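PDB 6F1E: interferon gamma from Paralichthys olivaceus, which acts as a homodimeric cytokine that binds interferon gamma receptor 1, more weakly the receptor 1-like protein, and activates macrophages and neutrophils. Local coordinates for residues G39-E42 with T43-F47; G49-L52 with E53-K57; D92-Y95 with I96-K99; L103-N106 with R107-Q111. All coordinates share one frame; numbering follows the deposited sequence.

Interaction 1: G39-E42 with T43-F47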
loop_
_atom_site.group_PDB
_atom_site.type_symbol
_atom_site.label_atom_id
_atom_site.label_comp_id
_atom_site.label_asym_id
_atom_site.label_seq_id
_atom_site.Cartn_x
_atom_site.Cartn_y
_atom_site.Cartn_z
ATOM N N GLY A 39 -8.440 12.803 -8.893
ATOM C CA GLY A 39 -7.275 12.535 -9.724
ATOM C C GLY A 39 -7.610 11.443 -10.712
ATOM O O GLY A 39 -8.797 11.154 -10.949
ATOM N N ARG A 40 -6.561 10.817 -11.247
ATOM C CA ARG A 40 -6.665 9.935 -12.423
ATOM C C ARG A 40 -7.492 8.661 -12.225
ATOM O O ARG A 40 -7.729 8.212 -11.107
ATOM C CB ARG A 40 -5.263 9.517 -12.905
ATOM C CG ARG A 40 -4.411 10.633 -13.486
ATOM C CD ARG A 40 -2.964 10.194 -13.654
ATOM N NE ARG A 40 -2.280 10.104 -12.361
ATOM C CZ ARG A 40 -0.961 10.174 -12.167
ATOM N NH1 ARG A 40 -0.113 10.340 -13.185
ATOM N NH2 ARG A 40 -0.476 10.086 -10.927
ATOM N N MET A 41 -7.892 8.074 -13.348
ATOM C CA MET A 41 -8.544 6.760 -13.376
ATOM C C MET A 41 -7.648 5.671 -12.800
ATOM O O MET A 41 -8.118 4.734 -12.177
ATOM C CB MET A 41 -8.932 6.398 -14.816
ATOM C CG MET A 41 -9.742 5.114 -14.987
ATOM S SD MET A 41 -11.251 4.951 -13.991
ATOM C CE MET A 41 -12.043 6.561 -14.176
ATOM N N GLU A 42 -6.357 5.793 -13.013
ATOM C CA GLU A 42 -5.418 4.819 -12.506
ATOM C C GLU A 42 -5.435 4.909 -10.957
ATOM O O GLU A 42 -5.475 3.892 -10.265
ATOM C CB GLU A 42 -4.025 5.062 -13.159
ATOM C CG GLU A 42 -2.872 4.129 -12.750
ATOM C CD GLU A 42 -3.033 2.656 -13.132
ATOM O OE1 GLU A 42 -3.697 2.365 -14.152
ATOM O OE2 GLU A 42 -2.471 1.784 -12.409
ATOM N N THR A 43 -5.449 6.121 -10.416
ATOM C CA THR A 43 -5.426 6.307 -8.959
ATOM C C THR A 43 -6.712 5.762 -8.301
ATOM O O THR A 43 -6.658 5.106 -7.255
ATOM C CB THR A 43 -5.323 7.809 -8.608
ATOM O OG1 THR A 43 -4.464 8.454 -9.537
ATOM C CG2 THR A 43 -4.770 8.019 -7.244
ATOM N N LYS A 44 -7.859 6.067 -8.912
ATOM C CA LYS A 44 -9.157 5.662 -8.398
ATOM C C LYS A 44 -9.257 4.152 -8.429
ATOM O O LYS A 44 -9.624 3.526 -7.437
ATOM C CB LYS A 44 -10.285 6.281 -9.214
ATOM C CG LYS A 44 -10.618 7.728 -8.863
ATOM C CD LYS A 44 -11.226 8.470 -10.051
ATOM C CE LYS A 44 -12.153 9.613 -9.639
ATOM N NZ LYS A 44 -11.969 10.857 -10.460
ATOM N N MET A 45 -8.896 3.554 -9.551
ATOM C CA MET A 45 -8.942 2.100 -9.658
ATOM C C MET A 45 -8.069 1.418 -8.618
ATOM O O MET A 45 -8.412 0.363 -8.097
ATOM C CB MET A 45 -8.555 1.635 -11.062
ATOM C CG MET A 45 -9.665 1.789 -12.095
ATOM S SD MET A 45 -11.056 0.648 -11.868
ATOM C CE MET A 45 -10.317 -0.950 -12.204
ATOM N N LEU A 46 -6.943 2.028 -8.306
ATOM C CA LEU A 46 -5.976 1.405 -7.416
ATOM C C LEU A 46 -6.467 1.498 -5.969
ATOM O O LEU A 46 -6.430 0.512 -5.191
ATOM C CB LEU A 46 -4.617 2.090 -7.588
ATOM C CG LEU A 46 -3.430 1.447 -6.873
ATOM C CD1 LEU A 46 -3.479 -0.069 -6.733
ATOM C CD2 LEU A 46 -2.192 1.834 -7.646
ATOM N N PHE A 47 -6.930 2.692 -5.611
ATOM C CA PHE A 47 -7.423 2.904 -4.285
ATOM C C PHE A 47 -8.648 1.994 -4.062
ATOM O O PHE A 47 -8.708 1.264 -3.048
ATOM C CB PHE A 47 -7.739 4.383 -4.043
ATOM C CG PHE A 47 -8.194 4.653 -2.637
ATOM C CD1 PHE A 47 -7.288 4.605 -1.591
ATOM C CD2 PHE A 47 -9.554 4.846 -2.347
ATOM C CE1 PHE A 47 -7.709 4.792 -0.283
ATOM C CE2 PHE A 47 -9.976 5.026 -1.050
ATOM C CZ PHE A 47 -9.041 5.009 -0.012
#

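Interaction 2: G49-L52 with E53-K57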
loop_
_atom_site.group_PDB
_atom_site.type_symbol
_atom_site.label_atom_id
_atom_site.label_comp_id
_atom_site.label_asym_id
_atom_site.label_seq_id
_atom_site.Cartn_x
_atom_site.Cartn_y
_atom_site.Cartn_z
ATOM N N GLY A 49 -9.483 -0.779 -5.611
ATOM C CA GLY A 49 -8.988 -2.153 -5.514
ATOM C C GLY A 49 -8.503 -2.463 -4.110
ATOM O O GLY A 49 -8.687 -3.578 -3.608
ATOM N N GLY A 50 -7.872 -1.463 -3.484
ATOM C CA GLY A 50 -7.427 -1.557 -2.103
ATOM C C GLY A 50 -8.546 -1.660 -1.094
ATOM O O GLY A 50 -8.452 -2.454 -0.126
ATOM N N VAL A 51 -9.580 -0.840 -1.288
ATOM C CA VAL A 51 -10.815 -0.910 -0.453
ATOM C C VAL A 51 -11.492 -2.295 -0.561
ATOM O O VAL A 51 -11.914 -2.876 0.433
ATOM C CB VAL A 51 -11.860 0.162 -0.890
ATOM C CG1 VAL A 51 -13.212 -0.048 -0.183
ATOM C CG2 VAL A 51 -11.348 1.576 -0.666
ATOM N N LEU A 52 -11.626 -2.809 -1.777
ATOM C CA LEU A 52 -12.255 -4.116 -1.968
ATOM C C LEU A 52 -11.439 -5.222 -1.268
ATOM O O LEU A 52 -12.036 -6.096 -0.618
ATOM C CB LEU A 52 -12.474 -4.423 -3.462
ATOM C CG LEU A 52 -13.489 -3.537 -4.215
ATOM C CD1 LEU A 52 -13.430 -3.778 -5.730
ATOM C CD2 LEU A 52 -14.899 -3.804 -3.729
ATOM N N GLU A 53 -10.105 -5.133 -1.340
ATOM C CA GLU A 53 -9.206 -6.037 -0.586
ATOM C C GLU A 53 -9.384 -5.954 0.929
ATOM O O GLU A 53 -9.363 -6.977 1.635
ATOM C CB GLU A 53 -7.767 -5.787 -0.942
ATOM C CG GLU A 53 -6.756 -6.599 -0.113
ATOM C CD GLU A 53 -5.359 -6.684 -0.761
ATOM O OE1 GLU A 53 -5.157 -6.249 -1.933
ATOM O OE2 GLU A 53 -4.450 -7.213 -0.087
ATOM N N THR A 54 -9.585 -4.739 1.412
ATOM C CA THR A 54 -9.808 -4.497 2.824
ATOM C C THR A 54 -11.117 -5.124 3.295
ATOM O O THR A 54 -11.180 -5.743 4.352
ATOM C CB THR A 54 -9.779 -2.978 3.098
ATOM O OG1 THR A 54 -8.534 -2.461 2.621
ATOM C CG2 THR A 54 -9.893 -2.680 4.571
ATOM N N TYR A 55 -12.163 -4.948 2.501
ATOM C CA TYR A 55 -13.485 -5.538 2.815
ATOM C C TYR A 55 -13.454 -7.050 2.841
ATOM O O TYR A 55 -14.142 -7.685 3.615
ATOM C CB TYR A 55 -14.538 -5.108 1.791
ATOM C CG TYR A 55 -15.288 -3.869 2.181
ATOM C CD1 TYR A 55 -16.187 -3.894 3.248
ATOM C CD2 TYR A 55 -15.142 -2.675 1.456
ATOM C CE1 TYR A 55 -16.918 -2.759 3.592
ATOM C CE2 TYR A 55 -15.863 -1.533 1.793
ATOM C CZ TYR A 55 -16.758 -1.579 2.864
ATOM O OH TYR A 55 -17.471 -0.449 3.223
ATOM N N GLU A 56 -12.676 -7.630 1.958
ATOM C CA GLU A 56 -12.556 -9.076 1.954
ATOM C C GLU A 56 -11.897 -9.586 3.227
ATOM O O GLU A 56 -12.349 -10.558 3.758
ATOM C CB GLU A 56 -11.786 -9.521 0.727
ATOM C CG GLU A 56 -11.920 -10.987 0.463
ATOM C CD GLU A 56 -11.169 -11.396 -0.768
ATOM O OE1 GLU A 56 -10.954 -10.479 -1.635
ATOM O OE2 GLU A 56 -10.816 -12.623 -0.822
ATOM N N LYS A 57 -10.841 -8.918 3.706
ATOM C CA LYS A 57 -10.279 -9.166 5.053
ATOM C C LYS A 57 -11.343 -9.033 6.113
ATOM O O LYS A 57 -11.536 -9.941 6.907
ATOM C CB LYS A 57 -9.159 -8.169 5.410
ATOM C CG LYS A 57 -7.724 -8.674 5.267
ATOM C CD LYS A 57 -7.177 -8.521 3.851
ATOM C CE LYS A 57 -5.649 -8.578 3.814
ATOM N NZ LYS A 57 -5.126 -8.151 2.483
#

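Interaction 3: D92-Y95 with I96-K99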
loop_
_atom_site.group_PDB
_atom_site.type_symbol
_atom_site.label_atom_id
_atom_site.label_comp_id
_atom_site.label_asym_id
_atom_site.label_seq_id
_atom_site.Cartn_x
_atom_site.Cartn_y
_atom_site.Cartn_z
ATOM N N ASP A 92 -25.616 -14.295 4.737
ATOM C CA ASP A 92 -25.593 -12.903 4.306
ATOM C C ASP A 92 -24.130 -12.433 4.224
ATOM O O ASP A 92 -23.758 -11.817 3.236
ATOM C CB ASP A 92 -26.433 -11.997 5.222
ATOM C CG ASP A 92 -27.940 -12.049 4.916
ATOM O OD1 ASP A 92 -28.330 -12.449 3.789
ATOM O OD2 ASP A 92 -28.739 -11.643 5.802
ATOM N N LEU A 93 -23.294 -12.766 5.212
ATOM C CA LEU A 93 -21.869 -12.412 5.136
ATOM C C LEU A 93 -21.226 -13.123 3.938
ATOM O O LEU A 93 -20.603 -12.480 3.092
ATOM C CB LEU A 93 -21.095 -12.780 6.426
ATOM C CG LEU A 93 -21.335 -12.036 7.754
ATOM C CD1 LEU A 93 -20.385 -12.512 8.851
ATOM C CD2 LEU A 93 -21.181 -10.534 7.576
ATOM N N ASN A 94 -21.402 -14.442 3.851
ATOM C CA ASN A 94 -20.784 -15.218 2.780
ATOM C C ASN A 94 -21.233 -14.687 1.444
ATOM O O ASN A 94 -20.426 -14.568 0.555
ATOM C CB ASN A 94 -21.003 -16.736 2.938
ATOM C CG ASN A 94 -20.027 -17.373 3.964
ATOM O OD1 ASN A 94 -20.441 -18.065 4.887
ATOM N ND2 ASN A 94 -18.725 -17.134 3.787
ATOM N N TYR A 95 -22.480 -14.253 1.314
ATOM C CA TYR A 95 -22.915 -13.702 0.024
ATOM C C TYR A 95 -22.146 -12.410 -0.290
ATOM O O TYR A 95 -21.692 -12.195 -1.425
ATOM C CB TYR A 95 -24.442 -13.505 -0.053
ATOM C CG TYR A 95 -24.887 -12.699 -1.273
ATOM C CD1 TYR A 95 -25.116 -13.294 -2.513
ATOM C CD2 TYR A 95 -25.069 -11.324 -1.171
ATOM C CE1 TYR A 95 -25.528 -12.526 -3.616
ATOM C CE2 TYR A 95 -25.475 -10.549 -2.250
ATOM C CZ TYR A 95 -25.689 -11.133 -3.463
ATOM O OH TYR A 95 -26.059 -10.277 -4.492
ATOM N N ILE A 96 -21.997 -11.562 0.717
ATOM C CA ILE A 96 -21.367 -10.242 0.540
ATOM C C ILE A 96 -19.840 -10.438 0.271
ATOM O O ILE A 96 -19.246 -9.803 -0.637
ATOM C CB ILE A 96 -21.828 -9.258 1.682
ATOM C CG1 ILE A 96 -22.444 -8.014 1.076
ATOM C CG2 ILE A 96 -20.758 -8.859 2.660
ATOM C CD1 ILE A 96 -23.819 -8.271 0.509
ATOM N N LEU A 97 -19.231 -11.395 0.966
ATOM C CA LEU A 97 -17.878 -11.819 0.623
ATOM C C LEU A 97 -17.723 -12.241 -0.846
ATOM O O LEU A 97 -16.814 -11.776 -1.553
ATOM C CB LEU A 97 -17.456 -12.962 1.519
ATOM C CG LEU A 97 -16.065 -13.504 1.255
ATOM C CD1 LEU A 97 -15.058 -12.378 1.292
ATOM C CD2 LEU A 97 -15.755 -14.518 2.333
ATOM N N LYS A 98 -18.616 -13.101 -1.310
ATOM C CA LYS A 98 -18.571 -13.606 -2.698
ATOM C C LYS A 98 -18.645 -12.474 -3.709
ATOM O O LYS A 98 -17.831 -12.403 -4.609
ATOM C CB LYS A 98 -19.729 -14.583 -2.956
ATOM C CG LYS A 98 -19.865 -15.011 -4.397
ATOM C CD LYS A 98 -21.008 -15.997 -4.592
ATOM C CE LYS A 98 -22.324 -15.284 -4.917
ATOM N NZ LYS A 98 -23.268 -16.146 -5.694
ATOM N N LYS A 99 -19.614 -11.577 -3.567
ATOM C CA LYS A 99 -19.757 -10.522 -4.563
ATOM C C LYS A 99 -18.512 -9.622 -4.635
ATOM O O LYS A 99 -18.188 -9.125 -5.713
ATOM C CB LYS A 99 -21.033 -9.683 -4.329
ATOM C CG LYS A 99 -22.371 -10.430 -4.387
ATOM C CD LYS A 99 -22.632 -11.252 -5.672
ATOM C CE LYS A 99 -22.909 -10.419 -6.921
ATOM N NZ LYS A 99 -22.636 -11.191 -8.184
#

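Interaction 4: L103-N106 with R107-Q111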
loop_
_atom_site.group_PDB
_atom_site.type_symbol
_atom_site.label_atom_id
_atom_site.label_comp_id
_atom_site.label_asym_id
_atom_site.label_seq_id
_atom_site.Cartn_x
_atom_site.Cartn_y
_atom_site.Cartn_z
ATOM N N LEU A 103 -15.945 -9.301 -7.841
ATOM C CA LEU A 103 -15.706 -8.005 -8.483
ATOM C C LEU A 103 -14.185 -7.744 -8.585
ATOM O O LEU A 103 -13.664 -7.253 -9.606
ATOM C CB LEU A 103 -16.412 -6.893 -7.711
ATOM C CG LEU A 103 -16.298 -5.474 -8.273
ATOM C CD1 LEU A 103 -16.744 -5.352 -9.714
ATOM C CD2 LEU A 103 -17.178 -4.572 -7.464
ATOM N N ARG A 104 -13.478 -8.124 -7.533
ATOM C CA ARG A 104 -12.031 -7.947 -7.479
ATOM C C ARG A 104 -11.377 -8.730 -8.581
ATOM O O ARG A 104 -10.639 -8.178 -9.405
ATOM C CB ARG A 104 -11.455 -8.439 -6.144
ATOM C CG ARG A 104 -11.164 -7.325 -5.167
ATOM C CD ARG A 104 -9.729 -7.408 -4.681
ATOM N NE ARG A 104 -9.558 -8.547 -3.793
ATOM C CZ ARG A 104 -8.388 -8.963 -3.335
ATOM N NH1 ARG A 104 -8.358 -9.997 -2.517
ATOM N NH2 ARG A 104 -7.251 -8.338 -3.661
ATOM N N THR A 105 -11.663 -10.025 -8.574
ATOM C CA THR A 105 -11.123 -10.926 -9.564
ATOM C C THR A 105 -11.453 -10.493 -10.995
ATOM O O THR A 105 -10.564 -10.396 -11.835
ATOM C CB THR A 105 -11.590 -12.327 -9.262
ATOM O OG1 THR A 105 -11.027 -12.713 -7.994
ATOM C CG2 THR A 105 -11.145 -13.260 -10.342
ATOM N N ASN A 106 -12.702 -10.152 -11.255
ATOM C CA ASN A 106 -13.114 -9.878 -12.634
ATOM C C ASN A 106 -12.741 -8.460 -13.088
ATOM O O ASN A 106 -12.642 -8.222 -14.282
ATOM C CB ASN A 106 -14.630 -10.177 -12.851
ATOM C CG ASN A 106 -15.015 -11.632 -12.489
ATOM O OD1 ASN A 106 -14.181 -12.549 -12.516
ATOM N ND2 ASN A 106 -16.273 -11.839 -12.154
ATOM N N ARG A 107 -12.547 -7.501 -12.185
ATOM C CA ARG A 107 -12.250 -6.123 -12.662
ATOM C C ARG A 107 -10.988 -5.450 -12.099
ATOM O O ARG A 107 -10.596 -4.384 -12.595
ATOM C CB ARG A 107 -13.486 -5.222 -12.465
ATOM C CG ARG A 107 -14.717 -5.645 -13.259
ATOM C CD ARG A 107 -14.554 -5.303 -14.729
ATOM N NE ARG A 107 -15.467 -6.028 -15.605
ATOM C CZ ARG A 107 -16.761 -5.755 -15.799
ATOM N NH1 ARG A 107 -17.372 -4.761 -15.157
ATOM N NH2 ARG A 107 -17.448 -6.503 -16.651
ATOM N N PHE A 108 -10.347 -6.083 -11.113
ATOM C CA PHE A 108 -9.253 -5.489 -10.364
ATOM C C PHE A 108 -8.030 -6.422 -10.284
ATOM O O PHE A 108 -7.459 -6.624 -9.209
ATOM C CB PHE A 108 -9.797 -5.061 -8.968
ATOM C CG PHE A 108 -10.749 -3.868 -9.034
ATOM C CD1 PHE A 108 -10.259 -2.559 -8.999
ATOM C CD2 PHE A 108 -12.137 -4.054 -9.182
ATOM C CE1 PHE A 108 -11.117 -1.460 -9.100
ATOM C CE2 PHE A 108 -12.999 -2.960 -9.270
ATOM C CZ PHE A 108 -12.485 -1.656 -9.240
ATOM N N LYS A 109 -7.635 -7.003 -11.418
ATOM C CA LYS A 109 -6.547 -8.030 -11.441
ATOM C C LYS A 109 -5.201 -7.329 -11.433
ATOM O O LYS A 109 -4.303 -7.692 -10.676
ATOM C CB LYS A 109 -6.579 -8.949 -12.706
ATOM C CG LYS A 109 -7.385 -10.264 -12.692
ATOM C CD LYS A 109 -7.582 -10.939 -11.327
ATOM C CE LYS A 109 -6.302 -11.328 -10.590
ATOM N NZ LYS A 109 -6.592 -11.677 -9.167
ATOM N N GLU A 110 -5.100 -6.367 -12.348
ATOM C CA GLU A 110 -3.959 -5.468 -12.550
ATOM C C GLU A 110 -3.659 -4.740 -11.234
ATOM O O GLU A 110 -2.503 -4.654 -10.805
ATOM C CB GLU A 110 -4.378 -4.481 -13.664
ATOM C CG GLU A 110 -3.344 -3.571 -14.316
ATOM C CD GLU A 110 -3.894 -2.945 -15.609
ATOM O OE1 GLU A 110 -4.104 -3.701 -16.581
ATOM O OE2 GLU A 110 -4.142 -1.717 -15.670
ATOM N N GLN A 111 -4.726 -4.280 -10.572
ATOM C CA GLN A 111 -4.607 -3.473 -9.385
ATOM C C GLN A 111 -4.204 -4.338 -8.200
ATOM O O GLN A 111 -3.360 -3.943 -7.410
ATOM C CB GLN A 111 -5.895 -2.746 -9.102
ATOM C CG GLN A 111 -6.209 -1.613 -10.071
ATOM C CD GLN A 111 -6.751 -2.046 -11.428
ATOM O OE1 GLN A 111 -7.103 -3.207 -11.646
ATOM N NE2 GLN A 111 -6.820 -1.103 -12.350
#

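Interaction 1: G39-E42 with T43-F47
Lys44 and Gly39 meet just ahead of the helix: Lys44 NZ donates to Gly39 O at 3.2 Å. The ammonium approaches in the carbonyl plane, with a C=O...N angle of 159°. The lysine reaches it by running back over the start of the helix, its CG beside the backbone N (chi1 -81°), so that CD passes 3.7 Å from Arg40 O. That same Arg40 O accepts Lys44 N at 3.1 Å, with an N-H...O angle of 162°. Arg40 thus occupies the N-cap position of helix 41-64, and the ladder continues with Met45 N to Met41 O at 3.0 Å and Leu46 N to Glu42 O at 3.1 Å.

Two side-chain pairs flank this ladder. Thr43 OG1 lies 3.6 Å from Arg40 CB, near the plane of the arginine guanidinium and at its edge. On another side of the turn Met41 SD meets Met45 CG at 4.0 Å, the two side chains crossing at a slant.

The polar ends of Arg40 and Glu42 find their partners across the dimer interface. Arg40 pairs with Glu42 and Glu110 of the second subunit, while Glu42 OE1 receives Arg40 of that subunit, a reciprocal exchange of salt bridges. Thr43 packs on Leu114 of the second subunit, and Leu46 meets its own counterpart there. What results is the first turn of helix 41-64, entered through Arg40 at the N-cap position and placed against its dimer mate, consistent with the entwined helical homodimer of the interferon gamma family.

Interaction 2: G49-L52 with E53-K57
Gly50 O is gripped twice by Thr54, which sends it both its backbone N (3.0 Å) and its hydroxyl OG1 (2.7 Å). The two donors arrive from opposite faces of the carbonyl plane, the hydroxyl tilted 32° out of it. This is the threonine-to-backbone bond of an alpha helix, i to i-4, set in the buried middle of helix 41-64 within the helical bundle. A chi1 of -56° turns OG1 beside the threonine's own N, the position from which it can reach back one turn and satisfy its donor inside the helix. Around it run the regular rungs Glu53 N to Gly49 O (3.1 Å) and Tyr55 N to Val51 O (2.9 Å).

Charged ends on this turn are paired off. Glu56 OE1 forms a salt bridge with Arg104 and OE2 a hydrogen bond with Gln101, both on helix 89-107, and Glu53 OE2 takes Lys57 NZ at 2.8 Å, one turn further on. Tyr55 leaves toward the partner chain, its OH hydrogen-bonded to Ala135 O of the second subunit, and its ring meets that of Phe32 at about 45°. Val51 lies alongside the tyrosine, pointing the same way, and its CG1 rests 3.6 Å from Tyr55 CE2.

Interaction 3: D92-Y95 with I96-K99
Within helix 89-107, Tyr95 and Lys99 stand one turn apart and form a CH-pi contact between residues i and i+4 of the helix. Lys99 CG sits over one face of the Tyr95 ring, 3.9 Å from its centroid and 24° off the ring normal. It is displaced toward the phenol end, where Lys99 CG comes 3.5 Å from Tyr95 CZ. The next methylene follows the same course, with Lys99 CD 3.8 Å from Tyr95 OH. Tyr95 carries CG anti to its backbone N (chi1 169°), which extends the ring along the helix toward the following turn; bends at chi2 and chi3 of Lys99 lay its methylenes against it.

Two neighbours touch the rim as well: Ile96 CD1 is 3.7 Å from Tyr95 CD2, and Lys98 CE, more loosely, is 4.2 Å from Tyr95 CD1. Backbone rungs hold the spacing, among them Lys99 N to Tyr95 O at 3.0 Å and Leu97 N to Leu93 O at 2.8 Å, the latter nearly straight at 176°.

Inward, Ile96 packs on Met7 and Ile59 of its own chain and on Leu139 of the second subunit, while Leu93 meets Leu14 and Leu63. Lys99 divides its work: its methylenes cover the tyrosine, whereas NZ goes on to a salt bridge with Glu102. This is consistent with a largely dispersive contact, the lysine charge probably being balanced by Glu102.

Interaction 4: L103-N106 with R107-Q111
With chi1 at -70°, Phe108 holds its CG beside its own backbone N, and the ring swings back to the preceding turn, where Leu103 O lies in the ring plane, at the edge, 3.6 Å from Phe108 CD2. Arg107 CG likewise lies beside its own N (chi1 -63°), and a bend at chi2 (-75°) folds the chain over the adjoining peptide, leaving Arg107 CG 4.1 Å from Leu103 CD1.

The backbone shows how the helix ends. Arg107 N binds Leu103 O at 2.8 Å and, weakly, Arg104 O at 3.4 Å. Arg104 O also accepts Phe108 N at 2.7 Å. Phe108 is then the first residue to leave helical phi/psi and at once the N-cap of helix 109-122, where its carbonyl O receives Ser112 OG. Past the break, the bent chain of Lys109 brings its CD to 3.1 Å from Thr105 O, a tight approach without a bond.

Helix 41-64 lies against this junction, and Ser150 of the second subunit touches the Phe108 side chain as well. Arg104 has a long, weak ion pair with Glu53.

Chemically, one residue does two jobs here: the Phe108 backbone closes one helix and starts the next, while its buried ring packs against Met45 and Leu52 of helix 41-64. The like charges Arg104 NH2 and Lys109 NZ stay 6.5 Å apart, and the salt bridge of Arg104 NH1 to Glu56 probably eases any repulsion between them.

From the N terminus the four contacts come in series; each closes only a single helical turn or corner, and none nests in or crosses another. Interactions 1 and 2 follow one another on helix 41-64, their centres 15 Å apart. Interaction 3 lies on helix 89-107, and interaction 4 spans that helix's end and the start of helix 109-122. The ties are lateral: interaction 2 meets interaction 4 through the salt bridge Glu56 OE1 to Arg104 NH1, 2.8 Å, and meets interaction 3 by packing of Glu56 on Leu97. Interaction 1 reaches interaction 4 through Met45 and Leu46 against Gln111. All four also touch the second subunit.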